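Local coordinates for enoyl-CoA hydratase (Mycolicibacterium smegmatis, PDB 7MCM), which probably catalyses the reversible hydration of trans-2-enoyl-CoA to (3S)-3-hydroxyacyl-CoA, a step of fatty acid oxidation, at residues 21-26 against 33-38; 8-13 against 40-45; 100-105 against 122-127; 16-21 against 200-205; 56-61 against 196-201. All coordinates share one frame; numbering follows the deposited sequence.

Interaction 1 (21-26 against 33-38)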
# COMPACT_ATOMS: atom_id res chain seq x y z
N ILE B 21 16.54 7.84 30.52
CA ILE B 21 15.84 6.73 31.13
C ILE B 21 16.47 6.44 32.48
O ILE B 21 17.69 6.27 32.58
CB ILE B 21 15.91 5.49 30.23
CG1 ILE B 21 15.37 5.81 28.83
CG2 ILE B 21 15.18 4.30 30.88
CD1 ILE B 21 15.74 4.76 27.78
N ASP B 22 15.64 6.39 33.54
CA ASP B 22 16.20 6.23 34.89
C ASP B 22 15.31 5.26 35.69
O ASP B 22 14.49 5.66 36.52
CB ASP B 22 16.36 7.59 35.58
CG ASP B 22 17.34 7.55 36.77
OD1 ASP B 22 17.82 6.46 37.12
OD2 ASP B 22 17.63 8.63 37.35
N VAL B 23 15.48 3.97 35.44
CA VAL B 23 14.78 2.93 36.19
C VAL B 23 15.85 2.04 36.83
O VAL B 23 16.13 0.95 36.32
CB VAL B 23 13.82 2.13 35.28
CG1 VAL B 23 12.96 1.18 36.09
CG2 VAL B 23 12.94 3.08 34.49
N PRO B 24 16.48 2.49 37.92
CA PRO B 24 17.68 1.81 38.41
C PRO B 24 17.41 0.45 39.03
O PRO B 24 18.35 -0.35 39.13
CB PRO B 24 18.23 2.78 39.46
CG PRO B 24 17.03 3.51 39.95
CD PRO B 24 16.14 3.67 38.74
N ASP B 25 16.20 0.17 39.50
CA ASP B 25 15.91 -1.14 40.07
C ASP B 25 15.58 -2.19 39.01
O ASP B 25 15.34 -3.35 39.37
CB ASP B 25 14.79 -1.02 41.11
CG ASP B 25 13.52 -0.39 40.55
OD1 ASP B 25 13.61 0.42 39.60
OD2 ASP B 25 12.43 -0.67 41.09
N ALA B 26 15.59 -1.82 37.72
CA ALA B 26 15.31 -2.75 36.64
C ALA B 26 16.16 -2.45 35.40
O ALA B 26 15.74 -2.71 34.27
CB ALA B 26 13.82 -2.74 36.27
N SER B 33 4.69 0.57 33.60
CA SER B 33 3.66 1.55 33.27
C SER B 33 4.06 2.96 33.67
O SER B 33 3.63 3.93 33.02
CB SER B 33 2.34 1.17 33.93
OG SER B 33 2.49 1.25 35.33
N ASP B 34 4.85 3.12 34.73
CA ASP B 34 5.34 4.46 35.08
C ASP B 34 6.19 5.05 33.97
O ASP B 34 6.01 6.21 33.59
CB ASP B 34 6.13 4.43 36.38
CG ASP B 34 5.25 4.33 37.59
OD1 ASP B 34 4.06 4.72 37.49
OD2 ASP B 34 5.74 3.86 38.63
N PHE B 35 7.14 4.28 33.44
CA PHE B 35 7.96 4.81 32.36
C PHE B 35 7.13 5.13 31.13
O PHE B 35 7.31 6.18 30.50
CB PHE B 35 9.08 3.83 31.98
CG PHE B 35 9.90 4.33 30.83
CD1 PHE B 35 9.53 4.07 29.52
CD2 PHE B 35 11.01 5.13 31.06
CE1 PHE B 35 10.27 4.58 28.47
CE2 PHE B 35 11.76 5.63 30.01
CZ PHE B 35 11.38 5.35 28.72
N ILE B 36 6.23 4.21 30.75
CA ILE B 36 5.43 4.42 29.55
C ILE B 36 4.62 5.71 29.67
O ILE B 36 4.60 6.52 28.74
CB ILE B 36 4.53 3.19 29.30
CG1 ILE B 36 5.41 1.95 29.06
CG2 ILE B 36 3.61 3.44 28.11
CD1 ILE B 36 4.65 0.62 28.98
N ASP B 37 4.00 5.94 30.83
CA ASP B 37 3.26 7.17 31.06
C ASP B 37 4.15 8.41 30.92
O ASP B 37 3.73 9.41 30.33
CB ASP B 37 2.63 7.15 32.46
CG ASP B 37 1.48 6.15 32.57
OD1 ASP B 37 0.94 5.74 31.53
OD2 ASP B 37 1.13 5.79 33.71
N ALA B 38 5.36 8.36 31.47
CA ALA B 38 6.28 9.50 31.37
C ALA B 38 6.73 9.73 29.93
O ALA B 38 6.92 10.88 29.51
CB ALA B 38 7.49 9.26 32.27

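Interaction 2 (8-13 against 40-45)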
# COMPACT_ATOMS: atom_id res chain seq x y z
N LEU B 8 12.01 9.08 33.80
CA LEU B 8 12.53 9.74 32.60
C LEU B 8 12.89 11.18 32.99
O LEU B 8 12.00 12.02 33.11
CB LEU B 8 11.51 9.70 31.47
CG LEU B 8 11.95 10.13 30.08
CD1 LEU B 8 13.04 9.21 29.57
CD2 LEU B 8 10.76 10.17 29.12
N ARG B 9 14.18 11.44 33.21
CA ARG B 9 14.63 12.79 33.56
C ARG B 9 14.69 13.65 32.31
O ARG B 9 15.24 13.25 31.28
CB ARG B 9 16.02 12.75 34.21
CG ARG B 9 16.13 11.86 35.43
CD ARG B 9 17.33 12.24 36.30
NE ARG B 9 18.53 11.49 35.94
CZ ARG B 9 19.51 11.97 35.19
NH1 ARG B 9 19.47 13.20 34.70
NH2 ARG B 9 20.56 11.19 34.92
N ILE B 10 14.14 14.86 32.39
CA ILE B 10 14.07 15.75 31.24
C ILE B 10 14.89 17.00 31.53
O ILE B 10 14.60 17.73 32.49
CB ILE B 10 12.62 16.09 30.86
CG1 ILE B 10 11.91 14.79 30.44
CG2 ILE B 10 12.59 17.07 29.71
CD1 ILE B 10 10.45 14.95 30.16
N ASP B 11 15.94 17.20 30.73
CA ASP B 11 16.83 18.35 30.81
C ASP B 11 16.68 19.17 29.54
O ASP B 11 16.51 18.61 28.46
CB ASP B 11 18.30 17.92 30.92
CG ASP B 11 18.59 17.11 32.16
OD1 ASP B 11 18.00 17.42 33.22
OD2 ASP B 11 19.39 16.16 32.08
N ARG B 12 16.71 20.49 29.66
CA ARG B 12 16.69 21.34 28.47
C ARG B 12 17.94 22.19 28.38
O ARG B 12 18.37 22.79 29.37
CB ARG B 12 15.47 22.25 28.42
CG ARG B 12 15.37 23.00 27.09
CD ARG B 12 14.14 23.84 27.06
NE ARG B 12 13.01 23.00 27.42
CZ ARG B 12 11.78 23.44 27.66
NH1 ARG B 12 11.49 24.73 27.59
NH2 ARG B 12 10.83 22.57 27.99
N ALA B 13 18.50 22.29 27.16
CA ALA B 13 19.63 23.17 26.85
C ALA B 13 19.30 23.87 25.54
O ALA B 13 19.57 23.34 24.45
CB ALA B 13 20.94 22.38 26.76
N ASP B 40 4.98 8.96 27.16
CA ASP B 40 3.83 9.63 26.57
C ASP B 40 3.85 11.12 26.88
O ASP B 40 3.74 11.96 25.98
CB ASP B 40 2.53 9.01 27.07
CG ASP B 40 2.01 7.91 26.17
OD1 ASP B 40 2.32 7.92 24.96
OD2 ASP B 40 1.29 7.03 26.68
N ALA B 41 3.98 11.47 28.17
CA ALA B 41 3.93 12.88 28.57
C ALA B 41 5.07 13.68 27.94
O ALA B 41 4.86 14.82 27.49
CB ALA B 41 3.96 12.99 30.09
N ALA B 42 6.28 13.11 27.90
CA ALA B 42 7.42 13.83 27.35
C ALA B 42 7.23 14.12 25.87
O ALA B 42 7.55 15.23 25.40
CB ALA B 42 8.70 13.02 27.57
N VAL B 43 6.73 13.15 25.11
CA VAL B 43 6.45 13.38 23.69
C VAL B 43 5.41 14.49 23.53
O VAL B 43 5.59 15.41 22.73
CB VAL B 43 6.00 12.08 23.00
CG1 VAL B 43 5.42 12.38 21.61
CG2 VAL B 43 7.19 11.15 22.86
N ASP B 44 4.31 14.41 24.28
CA ASP B 44 3.27 15.42 24.14
C ASP B 44 3.78 16.80 24.54
O ASP B 44 3.39 17.81 23.95
CB ASP B 44 2.04 15.03 24.96
CG ASP B 44 1.30 13.86 24.35
OD1 ASP B 44 1.61 13.52 23.18
OD2 ASP B 44 0.40 13.29 25.01
N ALA B 45 4.64 16.87 25.57
CA ALA B 45 5.16 18.17 26.00
C ALA B 45 6.15 18.73 24.99
O ALA B 45 6.20 19.94 24.76
CB ALA B 45 5.81 18.05 27.37

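Interaction 3 (100-105 against 122-127)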
# COMPACT_ATOMS: atom_id res chain seq x y z
N ARG B 100 4.12 3.98 19.42
CA ARG B 100 3.10 4.91 18.94
C ARG B 100 3.42 6.33 19.38
O ARG B 100 3.12 7.28 18.65
CB ARG B 100 1.72 4.48 19.43
CG ARG B 100 1.27 3.14 18.86
CD ARG B 100 -0.20 2.89 19.11
NE ARG B 100 -0.60 1.56 18.65
CZ ARG B 100 -0.87 1.25 17.39
NH1 ARG B 100 -0.79 2.16 16.43
NH2 ARG B 100 -1.20 -0.00 17.08
N ALA B 101 4.01 6.50 20.57
CA ALA B 101 4.42 7.83 21.00
C ALA B 101 5.49 8.41 20.08
O ALA B 101 5.40 9.57 19.66
CB ALA B 101 4.90 7.79 22.46
N LEU B 102 6.50 7.60 19.74
CA LEU B 102 7.54 8.09 18.85
C LEU B 102 6.98 8.41 17.48
O LEU B 102 7.47 9.32 16.80
CB LEU B 102 8.66 7.06 18.76
CG LEU B 102 9.77 7.27 19.79
CD1 LEU B 102 10.82 6.21 19.62
CD2 LEU B 102 10.36 8.68 19.65
N GLN B 103 5.93 7.69 17.07
CA GLN B 103 5.28 7.95 15.79
C GLN B 103 4.61 9.30 15.76
O GLN B 103 4.49 9.89 14.69
CB GLN B 103 4.24 6.87 15.49
CG GLN B 103 4.76 5.58 14.89
CD GLN B 103 5.46 5.81 13.56
OE1 GLN B 103 6.69 5.74 13.45
NE2 GLN B 103 4.66 6.08 12.52
N ARG B 104 4.12 9.78 16.89
CA ARG B 104 3.50 11.09 16.92
C ARG B 104 4.46 12.18 17.40
O ARG B 104 4.07 13.35 17.44
CB ARG B 104 2.22 11.06 17.77
CG ARG B 104 2.46 11.03 19.25
CD ARG B 104 1.16 11.19 20.06
NE ARG B 104 1.45 11.16 21.49
CZ ARG B 104 1.51 10.05 22.21
NH1 ARG B 104 1.26 8.86 21.68
NH2 ARG B 104 1.84 10.12 23.50
N CYS B 105 5.70 11.82 17.73
CA CYS B 105 6.69 12.82 18.12
C CYS B 105 7.15 13.63 16.92
O CYS B 105 7.74 13.08 15.98
CB CYS B 105 7.89 12.15 18.78
SG CYS B 105 9.07 13.34 19.48
N CYS B 122 16.54 -2.43 22.80
CA CYS B 122 17.08 -2.46 21.45
C CYS B 122 16.10 -1.83 20.47
O CYS B 122 16.46 -0.95 19.67
CB CYS B 122 17.42 -3.90 21.05
SG CYS B 122 18.08 -4.07 19.35
N ASP B 123 14.82 -2.21 20.56
CA ASP B 123 13.82 -1.71 19.63
C ASP B 123 13.60 -0.21 19.79
O ASP B 123 13.40 0.50 18.80
CB ASP B 123 12.51 -2.46 19.83
CG ASP B 123 12.64 -3.95 19.55
OD1 ASP B 123 13.72 -4.35 19.09
OD2 ASP B 123 11.70 -4.71 19.80
N LEU B 124 13.62 0.29 21.03
CA LEU B 124 13.49 1.72 21.27
C LEU B 124 14.58 2.50 20.54
O LEU B 124 14.30 3.48 19.84
CB LEU B 124 13.54 2.01 22.77
CG LEU B 124 13.54 3.49 23.19
CD1 LEU B 124 12.29 4.18 22.74
CD2 LEU B 124 13.72 3.61 24.69
N ALA B 125 15.85 2.08 20.67
CA ALA B 125 16.92 2.78 19.97
C ALA B 125 16.68 2.78 18.47
O ALA B 125 16.84 3.81 17.80
CB ALA B 125 18.26 2.13 20.28
N VAL B 126 16.23 1.64 17.94
CA VAL B 126 15.99 1.49 16.51
C VAL B 126 14.80 2.32 16.05
O VAL B 126 14.71 2.68 14.87
CB VAL B 126 15.82 -0.02 16.25
CG1 VAL B 126 15.51 -0.27 14.86
CG2 VAL B 126 17.10 -0.76 16.64
N MET B 127 13.87 2.64 16.94
CA MET B 127 12.73 3.49 16.59
C MET B 127 13.09 4.97 16.53
O MET B 127 12.28 5.77 16.04
CB MET B 127 11.61 3.32 17.61
CG MET B 127 10.92 1.99 17.58
SD MET B 127 9.91 1.83 19.08
CE MET B 127 9.62 0.06 19.02
O HOH W 1 9.60 6.22 15.10

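Interaction 4 (16-21 against 200-205)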
# COMPACT_ATOMS: atom_id res chain seq x y z
N VAL B 16 17.37 21.96 22.64
CA VAL B 16 17.65 20.53 22.75
C VAL B 16 17.22 20.06 24.12
O VAL B 16 17.68 20.59 25.14
CB VAL B 16 19.14 20.24 22.51
CG1 VAL B 16 19.41 18.73 22.60
CG2 VAL B 16 19.57 20.79 21.16
N GLN B 17 16.36 19.04 24.16
CA GLN B 17 16.00 18.37 25.39
C GLN B 17 16.72 17.03 25.46
O GLN B 17 16.85 16.34 24.45
CB GLN B 17 14.50 18.11 25.50
CG GLN B 17 13.68 19.24 26.03
CD GLN B 17 12.24 18.85 26.27
OE1 GLN B 17 11.82 17.75 25.89
NE2 GLN B 17 11.47 19.74 26.87
N THR B 18 17.19 16.67 26.65
CA THR B 18 17.71 15.34 26.88
C THR B 18 16.75 14.58 27.77
O THR B 18 16.33 15.08 28.82
CB THR B 18 19.10 15.39 27.50
OG1 THR B 18 19.96 16.15 26.64
CG2 THR B 18 19.68 13.98 27.62
N TRP B 19 16.37 13.38 27.33
CA TRP B 19 15.54 12.46 28.10
C TRP B 19 16.44 11.32 28.55
O TRP B 19 17.02 10.62 27.71
CB TRP B 19 14.39 11.91 27.26
CG TRP B 19 13.47 12.94 26.68
CD1 TRP B 19 13.48 14.29 26.89
CD2 TRP B 19 12.38 12.69 25.78
NE1 TRP B 19 12.46 14.89 26.19
CE2 TRP B 19 11.78 13.93 25.50
CE3 TRP B 19 11.86 11.53 25.18
CZ2 TRP B 19 10.67 14.05 24.65
CZ3 TRP B 19 10.77 11.65 24.35
CH2 TRP B 19 10.19 12.89 24.08
N THR B 20 16.57 11.14 29.87
CA THR B 20 17.43 10.11 30.42
C THR B 20 16.54 9.06 31.08
O THR B 20 15.87 9.35 32.08
CB THR B 20 18.44 10.68 31.41
OG1 THR B 20 19.17 11.74 30.80
CG2 THR B 20 19.41 9.60 31.82
N ILE B 21 16.54 7.84 30.52
CA ILE B 21 15.84 6.73 31.13
C ILE B 21 16.47 6.44 32.48
O ILE B 21 17.69 6.27 32.58
CB ILE B 21 15.91 5.49 30.23
CG1 ILE B 21 15.37 5.81 28.83
CG2 ILE B 21 15.18 4.30 30.88
CD1 ILE B 21 15.74 4.76 27.78
N ALA B 200 29.20 14.19 21.73
CA ALA B 200 28.91 13.97 20.32
C ALA B 200 27.42 14.07 20.03
O ALA B 200 27.02 14.58 18.97
CB ALA B 200 29.43 12.60 19.88
N ALA B 201 26.58 13.59 20.94
CA ALA B 201 25.14 13.68 20.73
C ALA B 201 24.70 15.13 20.68
O ALA B 201 23.86 15.51 19.85
CB ALA B 201 24.40 12.93 21.83
N HIS B 202 25.29 15.98 21.53
CA HIS B 202 24.95 17.39 21.50
C HIS B 202 25.49 18.09 20.25
O HIS B 202 24.83 19.00 19.73
CB HIS B 202 25.46 18.08 22.77
CG HIS B 202 24.58 17.87 23.95
ND1 HIS B 202 23.41 18.58 24.14
CD2 HIS B 202 24.67 17.00 24.99
CE1 HIS B 202 22.83 18.17 25.25
NE2 HIS B 202 23.57 17.21 25.78
N ARG B 203 26.68 17.73 19.78
CA ARG B 203 27.15 18.31 18.53
C ARG B 203 26.19 17.97 17.39
O ARG B 203 25.79 18.84 16.62
CB ARG B 203 28.56 17.83 18.20
CG ARG B 203 29.65 18.49 19.00
CD ARG B 203 31.02 18.14 18.45
NE ARG B 203 31.28 16.71 18.52
CZ ARG B 203 31.92 16.11 19.52
NH1 ARG B 203 32.36 16.79 20.57
NH2 ARG B 203 32.14 14.79 19.46
N LEU B 204 25.78 16.70 17.30
CA LEU B 204 24.84 16.29 16.27
C LEU B 204 23.49 17.01 16.43
O LEU B 204 22.91 17.47 15.44
CB LEU B 204 24.65 14.77 16.31
CG LEU B 204 23.70 14.15 15.28
CD1 LEU B 204 24.13 14.49 13.86
CD2 LEU B 204 23.61 12.61 15.48
N ALA B 205 22.97 17.08 17.66
CA ALA B 205 21.73 17.80 17.92
C ALA B 205 21.82 19.26 17.50
O ALA B 205 20.86 19.82 16.95
CB ALA B 205 21.37 17.69 19.41
O HOH W 2 22.61 16.00 28.03

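Interaction 5 (56-61 against 196-201)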
# COMPACT_ATOMS: atom_id res chain seq x y z
N ILE B 56 17.51 14.28 22.61
CA ILE B 56 18.53 13.25 22.79
C ILE B 56 18.00 12.25 23.82
O ILE B 56 17.71 12.62 24.96
CB ILE B 56 19.86 13.84 23.27
CG1 ILE B 56 20.48 14.77 22.21
CG2 ILE B 56 20.81 12.71 23.67
CD1 ILE B 56 21.69 15.57 22.74
N LEU B 57 17.91 10.98 23.43
CA LEU B 57 17.42 9.93 24.32
C LEU B 57 18.58 9.05 24.75
O LEU B 57 19.31 8.53 23.90
CB LEU B 57 16.34 9.09 23.63
CG LEU B 57 15.79 7.89 24.42
CD1 LEU B 57 15.06 8.34 25.69
CD2 LEU B 57 14.88 7.07 23.51
N THR B 58 18.76 8.87 26.06
CA THR B 58 19.90 8.13 26.56
C THR B 58 19.51 7.49 27.89
O THR B 58 18.41 7.72 28.41
CB THR B 58 21.12 9.06 26.69
OG1 THR B 58 22.32 8.30 26.80
CG2 THR B 58 20.98 9.97 27.89
N GLY B 59 20.39 6.66 28.44
CA GLY B 59 20.12 5.94 29.68
C GLY B 59 21.05 6.38 30.80
O GLY B 59 22.23 6.67 30.55
N ALA B 60 20.53 6.42 32.03
CA ALA B 60 21.36 6.69 33.19
C ALA B 60 22.19 5.46 33.55
O ALA B 60 21.71 4.33 33.54
CB ALA B 60 20.50 7.10 34.39
N GLY B 61 23.46 5.70 33.89
CA GLY B 61 24.29 4.62 34.38
C GLY B 61 24.87 3.77 33.26
O GLY B 61 25.17 4.25 32.17
N GLU B 196 32.92 10.56 25.39
CA GLU B 196 32.62 11.43 24.26
C GLU B 196 31.21 11.26 23.70
O GLU B 196 30.84 11.98 22.78
CB GLU B 196 33.63 11.20 23.12
CG GLU B 196 34.96 11.87 23.31
CD GLU B 196 34.82 13.38 23.49
OE1 GLU B 196 34.19 14.04 22.63
OE2 GLU B 196 35.34 13.90 24.50
N LEU B 197 30.42 10.32 24.24
CA LEU B 197 29.12 10.02 23.64
C LEU B 197 28.17 11.22 23.72
O LEU B 197 27.62 11.66 22.71
CB LEU B 197 28.50 8.81 24.32
CG LEU B 197 27.06 8.56 23.89
CD1 LEU B 197 26.97 8.19 22.40
CD2 LEU B 197 26.43 7.49 24.76
N LEU B 198 27.93 11.73 24.93
CA LEU B 198 26.99 12.83 25.09
C LEU B 198 27.50 14.12 24.44
O LEU B 198 26.70 14.81 23.80
CB LEU B 198 26.66 13.05 26.58
CG LEU B 198 25.66 12.02 27.12
CD1 LEU B 198 25.47 12.19 28.61
CD2 LEU B 198 24.33 12.13 26.41
N PRO B 199 28.79 14.50 24.58
CA PRO B 199 29.29 15.60 23.74
C PRO B 199 29.04 15.41 22.25
O PRO B 199 28.68 16.37 21.56
CB PRO B 199 30.79 15.60 24.06
CG PRO B 199 30.85 15.18 25.47
CD PRO B 199 29.77 14.13 25.62
N ALA B 200 29.20 14.19 21.73
CA ALA B 200 28.91 13.97 20.32
C ALA B 200 27.42 14.07 20.03
O ALA B 200 27.02 14.58 18.97
CB ALA B 200 29.43 12.60 19.88
N ALA B 201 26.58 13.59 20.94
CA ALA B 201 25.14 13.68 20.73
C ALA B 201 24.70 15.13 20.68
O ALA B 201 23.86 15.51 19.85
CB ALA B 201 24.40 12.93 21.83

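Interaction 1 (21-26 against 33-38)
Ile21 and Phe35 carry most of this contact, which is wholly apolar across the two segments. The CB of Phe35 points at residues 21-26, and with CG anti to the backbone N (chi1 178°) CE2 of the ring comes up to Ile21. Ile21 meets it there with two branches. Its CG2 methyl lies 3.8 Å from Phe35 CE2. Its CG1 is equally near, 3.8 Å from CE2, and is 4.0 Å from Phe35 CZ. The two side chains pass at a slant. Val23 adds a looser touch on the same ring, with its CG2 4.4 Å from Phe35 CD2.

The contact lies in the first half of a beta-alpha-beta crossover of the crotonase fold. Strand 16-21 ends at Ile21, the chain loops through 22-32, and helix 33-48 then leads on to the parallel strand 54-59. Phe35 sits in the first turn of that helix and also packs on Ile30.

The polar bonds stay within the segments or go to other residues. Ala26 N donates to Val23 O at 3.2 Å, which closes a type I turn through Pro24 and Asp25. The N-H of Val23 pairs with Asn28 OD1. In the helix, Asp37 N bonds to Ser33 O at 3.0 Å, and the Asp37 carboxylate forms a salt bridge with Arg97.

Interaction 2 (8-13 against 40-45)
Leu8 and Ile10 belong to strand 8-13, an outermost strand of the mixed sheet within this crotonase-fold chain, and they pack on Ala42 of helix 33-48. The two residues are two apart in the strand, so their side chains point to the same face. Both reach the same small target. Leu8 CD2 stands 3.8 Å from Ala42 CB. Ile10 CD1 is 3.7 Å from the same CB. The two methyls come at CB from directions about 80° apart.

With CD1 anti to CA (chi2 175°), the Ile10 side chain is stretched out and its tip does the touching. The nearest backbone approach is 7.9 Å, from Ile10 CA to Ala42 CA. Leu8 and Ala42 are buried, whereas Ile10 lies at the exposed border.

Strand 8-13 pairs antiparallel with strand 16-21, and Trp19 of that strand also touches Ala42. Leu8 further meets Ala38 and Phe39 along the same helix. Away from this strand, the helix turns Asp40 and Asp44 to helix 97-104. Arg104 there forms salt bridges with both carboxylates, and Arg97 forms another with Asp40. Val43 packs on Ala101 of that helix.

Interaction 3 (100-105 against 122-127)
Leu102 puts its CD1 methyl against the base of the Met127 side chain and beside the tip of Leu124. The closest approach is 3.6 Å, from Leu102 CD1 to Met127 CB. The Leu102 and Met127 side chains cross at about a right angle. The same methyl lies 3.9 Å from Met127 O, so it packs on backbone as well as side chain. Leu124 CD1 joins it at 4.0 Å from Leu102 CD1. A chi1 of -92° for Leu102, off the staggered position, goes with this placing of CD1 against Met127 CB.

Of the Met127 side chain, CB does the touching. The chain is extended beyond CG and leads the sulfur away from Leu102; the side chain also touches Pro99. Leu124 works the other way: its CB starts off to the side, and the end of its chain comes nearer to Leu102. All three residues are buried.

One water bridges the two segments. It donates to Met127 O at 2.9 Å. It also donates to Gln103 OE1 at 3.4 Å, a weak bond.

Helix 120-127 follows closely on strand 116-118. In crotonases the helix at this place directs its N terminus at the thioester carbonyl in the oxyanion hole, and it probably does so here. The contact is at the other end, near Met127.

Helix 97-104 packs against both this helix and helix 33-48. Its Leu102 and Ala101 touch Phe39. Helix 154-162 packs on Met127 through Phe157. Arg100 faces outward, where it forms a salt bridge with Asp232 of a neighbouring subunit.

Interaction 4 (16-21 against 200-205)
Val16 opens the contact with both methyls on Ala205. Its CG1 is 3.9 Å from Ala205 CB, and its CG2 is 4.0 Å from the same CB. CG1 also comes near the imidazole of His202, obliquely.

Gln17 points away from the helix. Its OE1 accepts a nearly straight bond from Trp19 NE1 (2.9 Å, 171°). The acceptor lies in the indole plane, while the N-H meets the amide from 32° off the carbonyl plane. This bond fixes the two side chains together on the other face of the strand.

Thr18 turns back to the helix. Its OG1 stands 3.8 Å from His202 CE1, with the two side chains at about a right angle. A water completes the link. It is 3.0 Å from Thr18 OG1 and 2.7 Å from His202 NE2, and it lies at the edge of the imidazole, in the ring plane. The CB of His202 does not point at the strand, but the imidazole end comes nearer to it.

Trp19 faces helix 33-48, where it touches Val43 and Ala46. Strand 16-21 is therefore packed on one face by that helix and on the other by helix 197-209. Strand and helix 200-205 run at 144°, with their axes 10.1 Å apart at closest. This sheet, with helices on both faces, belongs to the spiral of beta-beta-alpha units that makes the crotonase fold.

Interaction 5 (56-61 against 196-201)
The CB of Ile56 points toward the helix, and each branch of the side chain meets Ala201. The CG2 methyl comes first, 4.0 Å from Ala201 CB. It also lies near Leu198, 4.5 Å from its CD2. The other branch starts at CG1, 4.2 Å from Ala201 O. At the tip, CD1 is 3.6 Å from Ala201 O and 3.9 Å from Ala201 CB. The tip therefore rests on the helix backbone as much as on the alanine methyl, which its extended chain (chi2 170°) allows.

Thr58, two residues on, uses only its methyl here. CG2 sits 4.3 Å from Leu198 CD2. Its hydroxyl OG1 bonds instead to Ala112 O of the next strand. Leu198 starts off to the side and brings CD2 over the two CG2 methyls of Ile56 and Thr58.

The strand and helix segments are close to antiparallel, at 169°, and their axes pass 10.2 Å apart. Strand 54-59 lies between strands 16-21 and 109-113 in the parallel part of the sheet. Helix 197-209 spans several of these strands: Ala201 also meets Ala112 and Ile132, and Leu197 reaches Ile132 and Ala134. Val16 of strand 16-21 packs beside Ile56.

Overall arrangement
Interactions 4 and 5 form one layer. Their centres are 6 Å apart, both use helix 197-209, and they share Ala200 and Ala201. Their strands are sheet neighbours, joined by Trp19 N to Ile56 O at 2.8 Å. Interactions 1 and 2 belong to helix 33-48 on the other face of the sheet, where Phe35 CE2 meets Leu8 CD1 at 3.8 Å. Interaction 3 lies beside that helix, its centre about 14 Å from the centre of interaction 2. Leu124 ties interaction 3 to Ile21 and Leu57. Interaction 3 includes helix 120-127, whose N terminus probably contributes to the oxyanion hole, as in other crotonases.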